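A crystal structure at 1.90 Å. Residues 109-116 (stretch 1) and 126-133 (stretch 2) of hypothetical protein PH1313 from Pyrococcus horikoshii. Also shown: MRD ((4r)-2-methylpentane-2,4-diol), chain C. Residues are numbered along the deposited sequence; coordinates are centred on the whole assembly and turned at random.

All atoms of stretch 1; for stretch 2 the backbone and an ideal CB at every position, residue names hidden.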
# COMPACT_ATOMS: atom_id res chain seq x y z
N PHE A 109 39.27 -3.49 31.87
CA PHE A 109 37.93 -4.03 31.63
C PHE A 109 36.84 -3.41 32.50
O PHE A 109 37.11 -2.65 33.43
CB PHE A 109 37.92 -5.55 31.89
CG PHE A 109 37.77 -5.93 33.36
CD1 PHE A 109 38.80 -5.73 34.26
CD2 PHE A 109 36.58 -6.49 33.82
CE1 PHE A 109 38.66 -6.08 35.61
CE2 PHE A 109 36.42 -6.85 35.16
CZ PHE A 109 37.46 -6.65 36.06
N ARG A 110 35.60 -3.76 32.18
CA ARG A 110 34.45 -3.32 32.95
C ARG A 110 33.40 -4.40 32.79
O ARG A 110 33.49 -5.24 31.90
CB ARG A 110 33.89 -1.98 32.45
CG ARG A 110 33.15 -2.04 31.12
CD ARG A 110 32.14 -0.89 31.04
NE ARG A 110 31.04 -1.13 31.97
CZ ARG A 110 30.42 -0.19 32.67
NH1 ARG A 110 30.78 1.09 32.56
NH2 ARG A 110 29.44 -0.53 33.50
N VAL A 111 32.42 -4.40 33.68
CA VAL A 111 31.33 -5.36 33.61
C VAL A 111 30.08 -4.52 33.44
O VAL A 111 29.92 -3.48 34.08
CB VAL A 111 31.21 -6.22 34.90
CG1 VAL A 111 30.05 -7.21 34.77
CG2 VAL A 111 32.51 -6.99 35.15
N THR A 112 29.21 -4.96 32.54
CA THR A 112 27.97 -4.25 32.27
C THR A 112 26.85 -5.27 32.46
O THR A 112 26.78 -6.26 31.74
CB THR A 112 27.96 -3.69 30.83
OG1 THR A 112 29.08 -2.82 30.65
CG2 THR A 112 26.67 -2.92 30.56
N ALA A 113 25.99 -5.03 33.45
CA ALA A 113 24.91 -5.96 33.73
C ALA A 113 23.55 -5.30 33.64
O ALA A 113 23.39 -4.12 33.94
CB ALA A 113 25.10 -6.57 35.12
N ARG A 114 22.57 -6.09 33.20
CA ARG A 114 21.20 -5.61 33.08
C ARG A 114 20.23 -6.70 33.52
O ARG A 114 20.34 -7.84 33.08
CB ARG A 114 20.88 -5.23 31.63
CG ARG A 114 21.57 -3.96 31.13
CD ARG A 114 20.95 -2.71 31.76
NE ARG A 114 21.62 -1.49 31.30
CZ ARG A 114 22.83 -1.11 31.69
NH1 ARG A 114 23.52 -1.84 32.55
NH2 ARG A 114 23.36 0.01 31.20
N ARG A 115 19.31 -6.35 34.41
CA ARG A 115 18.30 -7.31 34.83
C ARG A 115 17.10 -7.03 33.95
O ARG A 115 16.33 -6.11 34.22
CB ARG A 115 17.91 -7.12 36.30
CG ARG A 115 18.92 -7.66 37.30
CD ARG A 115 18.31 -7.74 38.69
NE ARG A 115 17.79 -6.44 39.12
CZ ARG A 115 17.11 -6.24 40.24
NH1 ARG A 115 16.85 -7.26 41.06
NH2 ARG A 115 16.68 -5.02 40.55
N ILE A 116 16.95 -7.79 32.87
CA ILE A 116 15.82 -7.56 32.02
C ILE A 116 14.56 -7.84 32.79
O ILE A 116 13.63 -7.05 32.82
CB ILE A 116 15.93 -8.50 30.82
CG1 ILE A 116 17.27 -8.31 30.11
CG2 ILE A 116 14.81 -8.20 29.81
CD1 ILE A 116 17.48 -6.86 29.66
N UNK A 126 25.26 -4.36 41.64
CA UNK A 126 25.77 -5.35 42.58
C UNK A 126 26.41 -6.48 41.76
O UNK A 126 27.47 -7.00 42.11
CB UNK A 126 24.66 -5.88 43.49
N UNK A 127 25.75 -6.86 40.67
CA UNK A 127 26.27 -7.92 39.81
C UNK A 127 27.62 -7.48 39.23
O UNK A 127 28.59 -8.23 39.25
CB UNK A 127 25.28 -8.25 38.69
N UNK A 128 27.67 -6.25 38.73
CA UNK A 128 28.91 -5.72 38.15
C UNK A 128 30.05 -5.74 39.16
O UNK A 128 31.17 -6.14 38.84
CB UNK A 128 28.69 -4.29 37.64
N UNK A 129 29.76 -5.32 40.39
CA UNK A 129 30.78 -5.29 41.44
C UNK A 129 31.29 -6.67 41.82
O UNK A 129 32.49 -6.89 41.94
CB UNK A 129 30.22 -4.60 42.69
N UNK A 130 30.36 -7.61 42.01
CA UNK A 130 30.71 -8.98 42.39
C UNK A 130 31.47 -9.72 41.29
O UNK A 130 32.45 -10.43 41.57
CB UNK A 130 29.44 -9.76 42.75
N UNK A 131 31.01 -9.59 40.05
CA UNK A 131 31.67 -10.26 38.93
C UNK A 131 33.04 -9.64 38.70
O UNK A 131 34.00 -10.35 38.41
CB UNK A 131 30.82 -10.17 37.66
N UNK A 132 33.13 -8.32 38.83
CA UNK A 132 34.40 -7.65 38.63
C UNK A 132 35.40 -8.08 39.69
O UNK A 132 36.58 -8.22 39.40
CB UNK A 132 34.22 -6.13 38.65
N UNK A 133 34.93 -8.28 40.92
CA UNK A 133 35.79 -8.71 42.02
C UNK A 133 36.29 -10.12 41.77
O UNK A 133 37.43 -10.46 42.10
CB UNK A 133 35.05 -8.64 43.35
C1 MRD C . 30.84 -1.60 39.87
C2 MRD C . 31.73 -1.55 38.63
O2 MRD C . 30.91 -1.34 37.47
CM MRD C . 32.73 -0.40 38.77
C3 MRD C . 32.45 -2.89 38.48
C4 MRD C . 33.31 -2.94 37.21
O4 MRD C . 32.49 -2.79 36.05
C5 MRD C . 34.10 -4.25 37.15

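Strand 109-115 lies against helix 126-133 with the two segments running roughly antiparallel, at 143° between their directions and 7.4 Å at closest approach. The helix has regular backbone angles throughout, so the choice of side chain at each position rests mainly on what the strand places opposite it.

Position 126 offers little to go on: its CA-to-CB bond points sideways, and no atom of the strand lies within 5.5 Å of the ideal CB. Any helix-compatible polar residue would serve. It is Glu126, which makes no contact with the strand.

At position 127 the bond points toward the strand, and the ideal CB sits 4.0 Å from Ala113 CB. A methyl group leaves room for a branched or medium-sized aliphatic residue, such as valine, leucine or isoleucine. The residue is Ile127. Its CG2 packs 3.7 Å from Ala113 CB, while CD1 extends to 4.2 Å from Arg115 CG, so the side chain covers both the methyl and the aliphatic part of the arginine.

Position 128 is the most informative. Here the helix comes closest in register, with CA 5.2 Å from Val111 CA, and the ideal CB is 3.9 Å from Val111 O. The bond points sideways, yet a side chain of moderate length could turn along the strand toward the backbone N of Ala113, a donor, while O2 of the bound diol MRD provides a possible acceptor. Glutamine suits both; glutamate or a shorter polar residue could answer part of the demand. Gln128 is found, with chi1 m and chi2 t. Its OE1 accepts a nearly straight hydrogen bond from Ala113 N (2.9 Å, 171°), and its NE2 donates to MRD O2 at 3.0 Å. The same diol accepts from Val111 N through O4 at 2.9 Å, so it bridges strand and helix. A water adds a further link, donating to Gln128 OE1 at 2.5 Å and accepting from Arg114 NH1 at 2.7 Å.

Positions 129 and 130 have no strand atom within 5.5 Å of their ideal CB atoms, and at 129 the bond points away. Small or polar residues are equally plausible; they are Ala129 and Lys130, neither touching the strand.

Position 131 again points toward the strand, its ideal CB 4.2 Å from Val111 CG1. An aliphatic residue is expected, with valine, isoleucine and leucine all reasonable. Val131 places CG1 4.0 Å from Val111 CG2, an apolar contact.

At position 132 the ideal CB would lie 4.0 Å from Val111 CG2 and 4.2 Å from Phe109 CZ, but only 2.4 Å from MRD C5. With the diol in place, glycine is the evident fit. Gly132 lets its CA approach MRD C5 to 3.7 Å, and its O meets the edge of the Phe109 ring, 3.8 Å from CZ.

Position 133 points away into space free of strand atoms, where a polar residue would be suitable. Glu133 makes no contact with the strand.

Stretch 2 126-133: EIQAKVGE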
# COMPACT_ATOMS: atom_id res chain seq x y z
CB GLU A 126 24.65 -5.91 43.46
CG GLU A 126 24.08 -4.91 44.47
CD GLU A 126 23.00 -5.50 45.37
OE1 GLU A 126 21.92 -5.88 44.86
OE2 GLU A 126 23.23 -5.59 46.60
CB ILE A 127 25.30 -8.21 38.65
CG1 ILE A 127 24.00 -8.81 39.20
CG2 ILE A 127 25.94 -9.17 37.66
CD1 ILE A 127 22.87 -8.89 38.17
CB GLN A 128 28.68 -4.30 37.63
CG GLN A 128 27.65 -4.24 36.51
CD GLN A 128 27.42 -2.86 35.93
OE1 GLN A 128 26.56 -2.68 35.07
NE2 GLN A 128 28.20 -1.87 36.39
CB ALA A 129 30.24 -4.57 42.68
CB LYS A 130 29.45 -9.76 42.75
CG LYS A 130 28.74 -9.28 44.00
CD LYS A 130 29.53 -9.60 45.25
CE LYS A 130 28.67 -9.48 46.50
NZ LYS A 130 29.38 -10.00 47.70
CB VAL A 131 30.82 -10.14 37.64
CG1 VAL A 131 31.62 -10.67 36.44
CG2 VAL A 131 29.54 -10.95 37.79
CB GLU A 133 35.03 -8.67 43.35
CG GLU A 133 35.75 -9.37 44.48
CD GLU A 133 34.97 -9.38 45.78
OE1 GLU A 133 33.80 -9.81 45.77
OE2 GLU A 133 35.54 -8.95 46.81
O HOH W 1 25.37 -0.66 34.13
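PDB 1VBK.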